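Local coordinates for protein cellulose 1,4-beta-cellobiosidase (Thermobifida fusca, PDB 4JJJ) that probably hydrolyses cellulose to cellobiose, here in the form of its family 48 glycoside hydrolase catalytic domain, at residues 222-227 with 422-427; 321-326 with 409-414; 372-377 with 469-474. The protein carries 1 engineered substitution. All blocks are in the same frame, centred on the assembly; numbering follows the deposited sequence. Where two conformers were deposited one is given.

Contact 1: residues 222-227 with 422-427; sequences APNADA and MERVAQ. Engineered in segment 222-227: N224 (natural residue Asp).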
ATOM      1  N   ALA A 222      -3.728  -3.068  -3.842  1.00  4.83           N
ATOM      2  CA  ALA A 222      -2.627  -2.663  -2.938  1.00  5.16           C
ATOM      3  C   ALA A 222      -2.583  -3.723  -1.831  1.00  5.19           C
ATOM      4  O   ALA A 222      -3.299  -3.618  -0.839  1.00  5.55           O
ATOM      5  CB  ALA A 222      -2.947  -1.263  -2.390  1.00  6.16           C
ATOM      6  N   PRO A 223      -1.753  -4.740  -1.983  1.00  4.67           N
ATOM      7  CA  PRO A 223      -1.791  -5.895  -1.058  1.00  4.76           C
ATOM      8  C   PRO A 223      -1.450  -5.512   0.381  1.00  5.16           C
ATOM      9  O   PRO A 223      -1.914  -6.161   1.324  1.00  5.40           O
ATOM     10  CB  PRO A 223      -0.743  -6.864  -1.664  1.00  5.04           C
ATOM     11  CG  PRO A 223      -0.776  -6.515  -3.137  1.00  5.03           C
ATOM     12  CD  PRO A 223      -0.988  -4.998  -3.190  1.00  5.11           C
ATOM     13  N   ASN A 224      -0.670  -4.490   0.575  1.00  5.58           N
ATOM     14  CA  ASN A 224      -0.395  -3.987   1.945  1.00  5.45           C
ATOM     15  C   ASN A 224      -1.732  -3.680   2.650  1.00  5.22           C
ATOM     16  O   ASN A 224      -1.919  -4.004   3.833  1.00  5.41           O
ATOM     17  CB  ASN A 224       0.472  -2.732   1.927  1.00  5.21           C
ATOM     18  CG  ASN A 224       1.194  -2.431   3.238  1.00  5.71           C
ATOM     19  OD1 ASN A 224       1.334  -3.198   4.110  1.00  6.11           O
ATOM     20  ND2 ASN A 224       1.736  -1.225   3.243  1.00  5.81           N
ATOM     21  N   ALA A 225      -2.663  -3.061   1.898  1.00  5.71           N
ATOM     22  CA  ALA A 225      -4.004  -2.664   2.414  1.00  5.41           C
ATOM     23  C   ALA A 225      -4.939  -3.855   2.549  1.00  4.83           C
ATOM     24  O   ALA A 225      -5.555  -3.932   3.626  1.00  4.30           O
ATOM     25  CB  ALA A 225      -4.616  -1.561   1.545  1.00  5.97           C
ATOM     26  N   ASP A 226      -5.033  -4.735   1.558  1.00  5.20           N
ATOM     27  CA  ASP A 226      -5.992  -5.835   1.703  1.00  5.04           C
ATOM     28  C   ASP A 226      -5.503  -6.787   2.807  1.00  5.20           C
ATOM     29  O   ASP A 226      -6.319  -7.239   3.569  1.00  5.69           O
ATOM     30  CB  ASP A 226      -6.242  -6.570   0.347  1.00  5.30           C
ATOM     31  CG  ASP A 226      -7.126  -5.820  -0.566  1.00  5.50           C
ATOM     32  OD1 ASP A 226      -7.080  -4.590  -0.618  1.00  6.53           O
ATOM     33  OD2 ASP A 226      -7.805  -6.437  -1.370  1.00  5.80           O
ATOM     34  N   ALA A 227      -4.211  -6.941   2.994  1.00  5.21           N
ATOM     35  CA  ALA A 227      -3.708  -7.802   4.070  1.00  4.75           C
ATOM     36  C   ALA A 227      -4.025  -7.134   5.394  1.00  4.54           C
ATOM     37  O   ALA A 227      -4.361  -7.776   6.392  1.00  4.76           O
ATOM     38  CB  ALA A 227      -2.189  -8.037   3.938  1.00  4.70           C
ATOM     39  N   MET A 422       6.979  -4.316  11.235  0.70  5.25           N
ATOM     40  CA  MET A 422       7.401  -4.779  12.536  0.70  5.42           C
ATOM     41  C   MET A 422       6.256  -4.879  13.491  0.70  5.40           C
ATOM     42  O   MET A 422       6.236  -5.784  14.301  0.70  4.70           O
ATOM     43  CB  MET A 422       8.567  -4.017  13.180  0.70  5.81           C
ATOM     44  CG  MET A 422       9.399  -4.843  14.156  0.70  6.37           C
ATOM     45  SD  MET A 422      10.073  -6.402  13.548  0.70  6.13           S
ATOM     46  CE  MET A 422      11.009  -5.887  12.110  0.70  6.75           C
ATOM     47  N   GLU A 423       5.325  -3.930  13.410  1.00  5.11           N
ATOM     48  CA  GLU A 423       4.106  -4.012  14.309  1.00  5.24           C
ATOM     49  C   GLU A 423       3.346  -5.344  14.108  1.00  5.14           C
ATOM     50  O   GLU A 423       2.901  -5.938  15.083  1.00  5.93           O
ATOM     51  CB  GLU A 423       3.144  -2.877  14.063  1.00  6.36           C
ATOM     52  CG  GLU A 423       2.108  -2.746  15.174  1.00  6.68           C
ATOM     53  CD  GLU A 423       1.088  -1.688  14.909  1.00  7.65           C
ATOM     54  OE1 GLU A 423       1.510  -0.558  14.581  1.00  8.97           O
ATOM     55  OE2 GLU A 423      -0.075  -2.023  15.077  1.00  9.19           O
ATOM     56  N   ARG A 424       3.325  -5.817  12.868  1.00  5.02           N
ATOM     57  CA  ARG A 424       2.599  -7.025  12.595  1.00  5.11           C
ATOM     58  C   ARG A 424       3.407  -8.239  13.167  1.00  5.08           C
ATOM     59  O   ARG A 424       2.818  -9.172  13.703  1.00  4.90           O
ATOM     60  CB  ARG A 424       2.411  -7.211  11.106  1.00  4.65           C
ATOM     61  CG  ARG A 424       1.606  -6.083  10.413  1.00  4.50           C
ATOM     62  CD  ARG A 424       2.035  -5.971   8.974  1.00  4.85           C
ATOM     63  NE  ARG A 424       1.393  -4.832   8.360  1.00  5.11           N
ATOM     64  CZ  ARG A 424       1.824  -4.165   7.283  1.00  4.96           C
ATOM     65  NH1 ARG A 424       2.876  -4.579   6.677  1.00  4.77           N
ATOM     66  NH2 ARG A 424       1.198  -3.022   6.914  1.00  5.74           N
ATOM     67  N   VAL A 425       4.743  -8.157  13.032  1.00  5.58           N
ATOM     68  CA  VAL A 425       5.636  -9.172  13.636  1.00  5.07           C
ATOM     69  C   VAL A 425       5.458  -9.175  15.153  1.00  4.78           C
ATOM     70  O   VAL A 425       5.398 -10.254  15.761  1.00  4.98           O
ATOM     71  CB  VAL A 425       7.108  -8.907  13.214  1.00  4.97           C
ATOM     72  CG1 VAL A 425       8.044  -9.937  13.849  1.00  5.50           C
ATOM     73  CG2 VAL A 425       7.190  -8.942  11.681  1.00  5.34           C
ATOM     74  N   ALA A 426       5.416  -7.984  15.785  1.00  4.72           N
ATOM     75  CA  ALA A 426       5.196  -7.896  17.197  1.00  4.92           C
ATOM     76  C   ALA A 426       3.853  -8.415  17.589  1.00  5.49           C
ATOM     77  O   ALA A 426       3.710  -9.011  18.703  1.00  4.96           O
ATOM     78  CB  ALA A 426       5.434  -6.458  17.671  1.00  5.51           C
ATOM     79  N   GLN A 427       2.830  -8.131  16.781  1.00  5.68           N
ATOM     80  CA  GLN A 427       1.504  -8.625  17.099  1.00  6.17           C
ATOM     81  C   GLN A 427       1.506 -10.199  17.070  1.00  5.93           C
ATOM     82  O   GLN A 427       0.942 -10.814  17.969  1.00  6.77           O
ATOM     83  CB  GLN A 427       0.453  -8.141  16.168  1.00  6.87           C
ATOM     84  CG  GLN A 427       0.024  -6.685  16.375  1.00  7.11           C
ATOM     85  CD  GLN A 427      -1.223  -6.345  15.548  1.00  7.73           C
ATOM     86  OE1 GLN A 427      -1.730  -7.072  14.729  1.00  7.68           O
ATOM     87  NE2 GLN A 427      -1.663  -5.155  15.774  1.00 12.52           N
TER
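The carbonyl oxygen of the N224 amide meets the end of the R424 guanidinium, with N224 OD1 2.8 Å from R424 NH2. The hydrogen bond is weak in spite of this length, because it is bent to an N-H...O angle of 124°. N224 OD1 also lies 3.3 Å from R424 NH1, so the amide oxygen comes close to both terminal nitrogens of the guanidinium. The two side chains cross at about a right angle and their flat groups are nearly perpendicular, the planes standing 86° apart. The arginine covers most of the distance: its chain runs extended from CG to NE and carries the guanidinium from one helix to the first turn of the other. N224 answers with CG anti to its backbone N (chi1 -160°), a torsion that brings the amide nearer to R424 than its CB direction alone suggests. The catalytic domain has the (alpha/alpha)6 fold, and the two helices joined here are probably part of that barrel. R424 stands on helix 416-432, whereas N224 lies at the start of helix 223-242, just after A222 at the N-cap position. Further along both helices, Q427 OE1 ties them together by accepting hydrogen bonds from W235 NE1 and Q231 NE2. The guanidinium, a second-shell neighbour of the probable reaction centre, has firmer anchors than N224, since R424 NH1 donates to the backbone carbonyls of Q327 and G325, which hold the group in place beside N224. N224 is an engineered residue; the natural aspartate at this position is predicted to be the nucleophile. The asparagine side chain is about 5 Å from that of E51, the predicted proton donor, and about 6 Å from a bound glucose unit.

Contact 2: residues 321-326 with 409-414; sequences SSHQGY and PPSNNW. With BGC (beta-D-glucopyranose), chain B; BGC (beta-D-glucopyranose), chain C.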
ATOM      1  N   SER A 321       7.904  -8.456  -7.597  0.70  5.29           N
ATOM      2  CA  SER A 321       8.826  -7.849  -6.611  0.70  5.05           C
ATOM      3  C   SER A 321       8.061  -7.614  -5.321  0.70  5.02           C
ATOM      4  O   SER A 321       6.879  -7.119  -5.362  0.70  5.49           O
ATOM      5  CB  SER A 321       9.372  -6.547  -7.127  0.70  4.96           C
ATOM      6  OG  SER A 321      10.307  -6.014  -6.230  0.70  4.37           O
ATOM      7  N   SER A 322       8.704  -7.939  -4.196  1.00  4.88           N
ATOM      8  CA  SER A 322       8.082  -7.882  -2.860  1.00  4.74           C
ATOM      9  C   SER A 322       8.939  -7.095  -1.933  1.00  5.14           C
ATOM     10  O   SER A 322      10.187  -7.148  -1.995  1.00  4.97           O
ATOM     11  CB  SER A 322       7.780  -9.282  -2.283  1.00  4.96           C
ATOM     12  OG  SER A 322       6.906 -10.053  -3.105  1.00  5.87           O
ATOM     13  N   HIS A 323       8.281  -6.262  -1.104  1.00  4.42           N
ATOM     14  CA  HIS A 323       8.896  -5.329  -0.209  1.00  4.58           C
ATOM     15  C   HIS A 323       8.614  -5.756   1.231  1.00  4.42           C
ATOM     16  O   HIS A 323       7.488  -6.049   1.580  1.00  4.15           O
ATOM     17  CB  HIS A 323       8.302  -3.949  -0.534  1.00  4.68           C
ATOM     18  CG  HIS A 323       8.906  -2.764   0.147  1.00  4.60           C
ATOM     19  ND1 HIS A 323       9.008  -2.608   1.530  1.00  4.43           N
ATOM     20  CD2 HIS A 323       9.424  -1.621  -0.361  1.00  5.09           C
ATOM     21  CE1 HIS A 323       9.488  -1.427   1.824  1.00  4.67           C
ATOM     22  NE2 HIS A 323       9.776  -0.809   0.672  1.00  5.01           N
ATOM     23  N   GLN A 324       9.611  -5.692   2.093  1.00  4.35           N
ATOM     24  CA  GLN A 324       9.453  -6.080   3.485  1.00  4.21           C
ATOM     25  C   GLN A 324       8.286  -5.363   4.168  1.00  4.42           C
ATOM     26  O   GLN A 324       7.572  -5.876   5.043  1.00  5.21           O
ATOM     27  CB  GLN A 324      10.730  -5.791   4.302  1.00  4.33           C
ATOM     28  CG  GLN A 324      11.209  -4.339   4.373  1.00  4.40           C
ATOM     29  CD  GLN A 324      10.672  -3.554   5.530  1.00  4.36           C
ATOM     30  OE1 GLN A 324      10.187  -4.130   6.510  1.00  4.89           O
ATOM     31  NE2 GLN A 324      10.725  -2.214   5.443  1.00  4.50           N
ATOM     32  N   GLY A 325       8.098  -4.117   3.825  1.00  4.45           N
ATOM     33  CA  GLY A 325       7.080  -3.256   4.462  1.00  4.13           C
ATOM     34  C   GLY A 325       5.681  -3.681   4.209  1.00  4.26           C
ATOM     35  O   GLY A 325       4.756  -3.198   4.968  1.00  4.71           O
ATOM     36  N   TYR A 326       5.445  -4.500   3.197  1.00  4.24           N
ATOM     37  CA  TYR A 326       4.117  -5.033   2.853  1.00  4.29           C
ATOM     38  C   TYR A 326       3.780  -6.307   3.591  1.00  4.67           C
ATOM     39  O   TYR A 326       2.654  -6.720   3.660  1.00  5.26           O
ATOM     40  CB  TYR A 326       3.937  -5.287   1.343  1.00  4.31           C
ATOM     41  CG  TYR A 326       3.722  -4.034   0.522  1.00  4.32           C
ATOM     42  CD1 TYR A 326       4.302  -2.826   0.806  1.00  4.74           C
ATOM     43  CD2 TYR A 326       2.999  -4.182  -0.657  1.00  4.09           C
ATOM     44  CE1 TYR A 326       4.086  -1.739  -0.008  1.00  4.82           C
ATOM     45  CE2 TYR A 326       2.730  -3.091  -1.478  1.00  5.16           C
ATOM     46  CZ  TYR A 326       3.260  -1.904  -1.160  1.00  4.89           C
ATOM     47  OH  TYR A 326       2.970  -0.817  -1.957  1.00  6.73           O
ATOM     48  N   PRO A 409      11.124   7.971  -4.978  1.00  6.57           N
ATOM     49  CA  PRO A 409      12.348   7.661  -4.298  1.00  6.53           C
ATOM     50  C   PRO A 409      12.526   6.139  -4.102  1.00  6.93           C
ATOM     51  O   PRO A 409      11.587   5.387  -4.192  1.00  6.30           O
ATOM     52  CB  PRO A 409      12.125   8.313  -2.946  1.00  6.72           C
ATOM     53  CG  PRO A 409      10.695   8.074  -2.666  1.00  7.36           C
ATOM     54  CD  PRO A 409      10.041   8.313  -4.007  1.00  6.97           C
ATOM     55  N   PRO A 410      13.763   5.742  -3.782  1.00  7.24           N
ATOM     56  CA  PRO A 410      13.971   4.336  -3.387  1.00  6.54           C
ATOM     57  C   PRO A 410      12.959   3.921  -2.335  1.00  5.66           C
ATOM     58  O   PRO A 410      12.841   4.574  -1.321  1.00  6.70           O
ATOM     59  CB  PRO A 410      15.384   4.342  -2.878  1.00  7.50           C
ATOM     60  CG  PRO A 410      16.057   5.517  -3.602  1.00  8.13           C
ATOM     61  CD  PRO A 410      14.986   6.556  -3.597  1.00  8.65           C
ATOM     62  N   SER A 411      12.234   2.829  -2.625  1.00  6.01           N
ATOM     63  CA  SER A 411      11.035   2.447  -1.922  1.00  5.71           C
ATOM     64  C   SER A 411      11.252   2.072  -0.460  1.00  5.51           C
ATOM     65  O   SER A 411      10.291   2.081   0.336  1.00  5.51           O
ATOM     66  CB  SER A 411      10.317   1.291  -2.552  1.00  5.97           C
ATOM     67  OG  SER A 411      11.164   0.137  -2.491  1.00  5.70           O
ATOM     68  N   ASN A 412      12.457   1.674  -0.043  1.00  5.41           N
ATOM     69  CA  ASN A 412      12.705   1.281   1.326  1.00  5.19           C
ATOM     70  C   ASN A 412      13.501   2.295   2.164  1.00  5.38           C
ATOM     71  O   ASN A 412      13.955   2.013   3.284  1.00  5.40           O
ATOM     72  CB  ASN A 412      13.368  -0.128   1.445  1.00  4.55           C
ATOM     73  CG  ASN A 412      13.161  -0.756   2.774  1.00  4.96           C
ATOM     74  OD1 ASN A 412      12.068  -0.681   3.385  1.00  4.43           O
ATOM     75  ND2 ASN A 412      14.246  -1.445   3.259  1.00  4.54           N
ATOM     76  N   ASN A 413      13.623   3.528   1.688  1.00  5.23           N
ATOM     77  CA  ASN A 413      14.293   4.566   2.474  1.00  5.64           C
ATOM     78  C   ASN A 413      13.367   5.122   3.596  1.00  6.21           C
ATOM     79  O   ASN A 413      13.806   5.740   4.538  1.00  7.61           O
ATOM     80  CB  ASN A 413      14.743   5.635   1.538  1.00  6.31           C
ATOM     81  CG  ASN A 413      15.977   5.230   0.728  1.00  6.68           C
ATOM     82  OD1 ASN A 413      16.396   4.072   0.700  1.00  6.84           O
ATOM     83  ND2 ASN A 413      16.546   6.213   0.022  1.00  7.67           N
ATOM     84  N   TRP A 414      12.042   4.977   3.445  1.00  5.75           N
ATOM     85  CA  TRP A 414      11.099   5.483   4.530  1.00  5.41           C
ATOM     86  C   TRP A 414      11.030   4.567   5.679  1.00  5.45           C
ATOM     87  O   TRP A 414      10.678   3.376   5.515  1.00  5.52           O
ATOM     88  CB  TRP A 414       9.740   5.577   3.877  1.00  5.24           C
ATOM     89  CG  TRP A 414       8.719   6.172   4.818  1.00  5.24           C
ATOM     90  CD1 TRP A 414       8.860   7.325   5.572  1.00  5.84           C
ATOM     91  CD2 TRP A 414       7.375   5.705   5.023  1.00  5.32           C
ATOM     92  NE1 TRP A 414       7.723   7.546   6.297  1.00  5.62           N
ATOM     93  CE2 TRP A 414       6.788   6.577   5.978  1.00  5.21           C
ATOM     94  CE3 TRP A 414       6.670   4.591   4.597  1.00  5.25           C
ATOM     95  CZ2 TRP A 414       5.482   6.381   6.403  1.00  5.49           C
ATOM     96  CZ3 TRP A 414       5.406   4.409   5.013  1.00  5.56           C
ATOM     97  CH2 TRP A 414       4.810   5.294   5.928  1.00  5.11           C
TER
HETATM   98  C2  BGC B   1       7.190   9.883   3.695  0.50  5.92           C
HETATM   99  C3  BGC B   1       5.987   9.416   2.884  0.50  5.25           C
HETATM  100  C4  BGC B   1       4.739   9.293   3.782  0.50  4.54           C
HETATM  101  C5  BGC B   1       4.487  10.484   4.727  0.50  4.76           C
HETATM  102  C6  BGC B   1       3.460  10.185   5.822  0.50  4.76           C
HETATM  103  C1  BGC B   1       6.843  11.083   4.543  0.50  6.37           C
HETATM  104  O1  BGC B   1       8.038  11.397   5.331  0.50  9.23           O
HETATM  105  O2  BGC B   1       8.215  10.181   2.689  0.50  5.66           O
HETATM  106  O3  BGC B   1       6.257   8.163   2.246  0.50  5.82           O
HETATM  107  O4  BGC B   1       3.546   9.114   3.017  0.50  3.63           O
HETATM  108  O5  BGC B   1       5.697  10.841   5.395  0.50  5.70           O
HETATM  109  O6  BGC B   1       3.889   9.194   6.721  0.50  4.84           O
HETATM  110  C2  BGC C   2       1.605   7.861   2.535  0.50  2.90           C
HETATM  111  C3  BGC C   2       0.976   6.470   2.486  0.50  2.77           C
HETATM  112  C4  BGC C   2       1.934   5.468   1.777  0.50  2.76           C
HETATM  113  C5  BGC C   2       3.383   5.564   2.318  0.50  2.74           C
HETATM  114  C6  BGC C   2       4.317   4.715   1.488  0.50  2.74           C
HETATM  115  C1  BGC C   2       3.004   7.828   3.122  0.50  3.11           C
HETATM  116  O2  BGC C   2       0.815   8.715   3.352  0.50  2.92           O
HETATM  117  O3  BGC C   2      -0.295   6.594   1.803  0.50  2.86           O
HETATM  118  O4  BGC C   2       1.404   4.139   1.950  0.50  2.67           O
HETATM  119  O5  BGC C   2       3.779   6.941   2.292  0.50  2.90           O
HETATM  120  O6  BGC C   2       4.284   5.104   0.128  0.50  2.72           O
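Two side-chain donors from 321-326 reach the turn at 409-414. Q324 NE2 gives N412 OD1 a nearly straight hydrogen bond of 2.9 Å (167°), lying in the plane of the glutamine amide, while the two amide planes are turned 62° apart. Beside it, H323 NE2 donates to S411 O over 3.0 Å. The acceptor lies at the edge of the imidazole, near its plane, yet the imidazole nitrogen stands well above the carbonyl plane of S411. At the other ring nitrogen, H323 ND1 accepts the backbone N-H of G325 at 2.9 Å, again in the ring plane. Held at both nitrogens, the imidazole has its rotation fixed. Q324 reaches its partner through a bend at chi2 (91°) that brings the amide nearer to N412. Around these bonds the packing is close: H323 CE1 lies 3.1 Å from N412 OD1, and H323 CD2 is 3.3 Å from S411 OG, a hydroxyl bonded to P404 O. N412 ND2 in turn binds I373 O. The acceptors sit on a type I beta turn, P410 to N413, that leads directly into W414. One face of the W414 indole lies against two consecutive glucose units, with W414 CZ3 3.6 Å from C5 of the chain C sugar. F417 and W420 meet the indole edge-to-face; a tryptophan platform under sugar rings is characteristic of cellulase substrate clefts.

Contact 3: residues 372-377 with 469-474; sequences GIAGGA and LEWSGQ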
ATOM      1  N   GLY A 372      17.685  -3.021  11.156  1.00  5.90           N
ATOM      2  CA  GLY A 372      16.639  -2.665  10.221  1.00  6.39           C
ATOM      3  C   GLY A 372      16.483  -3.684   9.115  1.00  5.69           C
ATOM      4  O   GLY A 372      17.430  -4.372   8.727  1.00  6.15           O
ATOM      5  N   ILE A 373      15.302  -3.769   8.551  1.00  5.41           N
ATOM      6  CA  ILE A 373      14.890  -4.730   7.514  1.00  5.31           C
ATOM      7  C   ILE A 373      15.036  -4.169   6.114  1.00  5.05           C
ATOM      8  O   ILE A 373      14.378  -3.169   5.743  1.00  5.50           O
ATOM      9  CB  ILE A 373      13.504  -5.294   7.748  1.00  5.27           C
ATOM     10  CG1 ILE A 373      13.255  -5.645   9.255  1.00  5.47           C
ATOM     11  CG2 ILE A 373      13.200  -6.448   6.813  1.00  5.62           C
ATOM     12  CD1 ILE A 373      14.166  -6.677   9.886  1.00  6.04           C
ATOM     13  N   ALA A 374      15.925  -4.781   5.359  1.00  4.76           N
ATOM     14  CA  ALA A 374      16.228  -4.292   3.978  1.00  5.00           C
ATOM     15  C   ALA A 374      15.104  -4.567   3.016  1.00  5.11           C
ATOM     16  O   ALA A 374      14.064  -5.179   3.363  1.00  5.16           O
ATOM     17  CB  ALA A 374      17.500  -4.904   3.492  1.00  4.63           C
ATOM     18  N   GLY A 375      15.273  -4.135   1.766  1.00  5.55           N
ATOM     19  CA  GLY A 375      14.123  -3.876   0.911  1.00  5.64           C
ATOM     20  C   GLY A 375      13.273  -5.048   0.532  1.00  6.54           C
ATOM     21  O   GLY A 375      12.061  -5.073   0.783  1.00  5.68           O
ATOM     22  N   GLY A 376      13.844  -6.003  -0.188  1.00  5.96           N
ATOM     23  CA  GLY A 376      13.068  -7.113  -0.705  1.00  5.38           C
ATOM     24  C   GLY A 376      13.737  -7.908  -1.806  1.00  5.32           C
ATOM     25  O   GLY A 376      14.983  -7.928  -1.885  1.00  6.05           O
ATOM     26  N   ALA A 377      12.963  -8.483  -2.661  1.00  5.67           N
ATOM     27  CA  ALA A 377      13.523  -9.266  -3.738  1.00  5.91           C
ATOM     28  C   ALA A 377      12.503  -9.359  -4.862  1.00  6.38           C
ATOM     29  O   ALA A 377      11.302  -9.167  -4.742  1.00  6.41           O
ATOM     30  CB  ALA A 377      13.805 -10.698  -3.255  1.00  6.35           C
ATOM     31  N   LEU A 469      16.129   6.508   5.739  1.00  7.00           N
ATOM     32  CA  LEU A 469      17.123   5.500   5.898  1.00  6.83           C
ATOM     33  C   LEU A 469      18.004   5.452   4.623  1.00  7.19           C
ATOM     34  O   LEU A 469      17.520   5.710   3.528  1.00  7.64           O
ATOM     35  CB  LEU A 469      16.485   4.148   6.061  1.00  7.09           C
ATOM     36  CG  LEU A 469      15.516   3.992   7.235  1.00  6.53           C
ATOM     37  CD1 LEU A 469      14.946   2.639   7.289  1.00  6.82           C
ATOM     38  CD2 LEU A 469      16.160   4.342   8.568  1.00  6.06           C
ATOM     39  N   GLU A 470      19.294   5.126   4.809  0.50  6.18           N
ATOM     40  CA  GLU A 470      20.236   4.913   3.723  0.50  6.18           C
ATOM     41  C   GLU A 470      20.834   3.511   3.834  0.50  6.16           C
ATOM     42  O   GLU A 470      21.430   3.146   4.897  0.50  6.89           O
ATOM     43  CB  GLU A 470      21.393   5.908   3.756  0.50  5.76           C
ATOM     44  CG  GLU A 470      22.351   5.774   2.548  0.50  5.81           C
ATOM     45  CD  GLU A 470      21.868   6.281   1.204  0.50  6.57           C
ATOM     46  OE1 GLU A 470      20.848   6.968   1.174  0.50  8.55           O
ATOM     47  OE2 GLU A 470      22.508   5.978   0.176  0.50  7.34           O
ATOM     48  N   TRP A 471      20.625   2.712   2.799  1.00  6.05           N
ATOM     49  CA  TRP A 471      20.999   1.313   2.777  1.00  6.14           C
ATOM     50  C   TRP A 471      22.314   1.144   1.936  1.00  6.69           C
ATOM     51  O   TRP A 471      22.587   1.886   1.008  1.00  7.20           O
ATOM     52  CB  TRP A 471      19.912   0.546   2.029  1.00  6.04           C
ATOM     53  CG  TRP A 471      18.636   0.525   2.800  1.00  5.77           C
ATOM     54  CD1 TRP A 471      17.564   1.366   2.718  1.00  6.10           C
ATOM     55  CD2 TRP A 471      18.370  -0.370   3.936  1.00  6.60           C
ATOM     56  NE1 TRP A 471      16.614   1.088   3.734  1.00  6.73           N
ATOM     57  CE2 TRP A 471      17.088   0.012   4.467  1.00  6.06           C
ATOM     58  CE3 TRP A 471      19.050  -1.428   4.489  1.00  6.53           C
ATOM     59  CZ2 TRP A 471      16.543  -0.607   5.574  1.00  7.10           C
ATOM     60  CZ3 TRP A 471      18.459  -2.087   5.538  1.00  7.41           C
ATOM     61  CH2 TRP A 471      17.288  -1.654   6.102  1.00  7.39           C
ATOM     62  N   SER A 472      23.058   0.120   2.291  1.00  6.89           N
ATOM     63  CA  SER A 472      24.209  -0.246   1.573  1.00  6.84           C
ATOM     64  C   SER A 472      24.442  -1.738   1.690  1.00  6.53           C
ATOM     65  O   SER A 472      24.060  -2.357   2.658  1.00  7.48           O
ATOM     66  CB  SER A 472      25.425   0.574   1.990  1.00  6.68           C
ATOM     67  OG  SER A 472      25.722   0.399   3.347  1.00  7.98           O
ATOM     68  N   GLY A 473      25.223  -2.283   0.746  1.00  6.47           N
ATOM     69  CA  GLY A 473      25.500  -3.690   0.846  1.00  6.94           C
ATOM     70  C   GLY A 473      24.367  -4.639   0.477  1.00  7.24           C
ATOM     71  O   GLY A 473      23.395  -4.244  -0.223  1.00  7.71           O
ATOM     72  N   GLN A 474      24.444  -5.899   0.893  1.00  7.79           N
ATOM     73  CA  GLN A 474      23.425  -6.864   0.571  1.00  8.45           C
ATOM     74  C   GLN A 474      23.433  -7.949   1.596  1.00  7.39           C
ATOM     75  O   GLN A 474      24.510  -8.249   2.224  1.00  7.60           O
ATOM     76  CB  GLN A 474      23.654  -7.473  -0.810  1.00 11.26           C
ATOM     77  CG  GLN A 474      24.927  -8.230  -0.947  1.00 12.66           C
ATOM     78  CD  GLN A 474      25.043  -8.950  -2.327  1.00 15.10           C
ATOM     79  OE1 GLN A 474      24.387  -8.556  -3.271  1.00 15.29           O
ATOM     80  NE2 GLN A 474      25.751 -10.068  -2.390  1.00 19.24           N
TER
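G372 opens the contact at the rim of the W471 indole: its carbonyl carbon, G372 C, lies in the ring plane, 3.7 Å from W471 CH2. Having no side chain, it leaves the backbone itself to meet the ring edge. At I373 the CB points away from the tryptophan, and the side chain packs instead on Q324 and M422. Its carbonyl turns back, placing I373 O 3.3 Å from W471 CH2 in an oblique approach; that oxygen also accepts a hydrogen bond from N412 ND2. A374 then moves over the indole face. A374 CA makes a CH-pi contact 3.8 Å from the centroid of the six-membered ring, 24° off the normal, and A374 CB adds an apolar touch at 3.6 Å to W471 CZ3. Beyond it, G375 and A377 bond through their backbones to Q324 and S322, as the chain enters strand 376-378. The tryptophan reaches across from strand 465-473, one arm of a two-stranded antiparallel sheet with 488-496, with W471 CG anti to the carbonyl carbon (chi1 -68°), which sends the indole toward 372-374. W471 NE1 is tied to N412 O, which fixes the turn of the indole. With an alanine in place of W471, a gap would probably open beside 372-374 and N412 O would lose its indole donor. Between the two segments, cohesion thus comes from dispersion and CH-pi contact, while W471 NE1 and I373 O find their polar partners on N412 of the neighbouring turn.

How the contacts relate
The contacts step outward from the probable reaction centre. Contacts 1 and 2 have centres 13 Å apart and share a backbone anchor, G325 O lying 2.9 Å from R424 NH1; N224 OD1 also packs 3.6 Å from Y326 CA. Contact 3 is 9 Å from contact 2, between centres, and is joined to it by two probable backbone hydrogen bonds, Q324 N to G375 O at 2.8 Å and L469 N to N413 O at 2.7 Å. Contacts 1 and 3, whose centres are about 19 Å apart, touch where M422 CE meets I373 CG1. Contact 2 thus stands between the predicted catalytic position and strands 376-378 and 465-473, its glycan-binding loop 409-414 bonded to both 321-326 and 469-474.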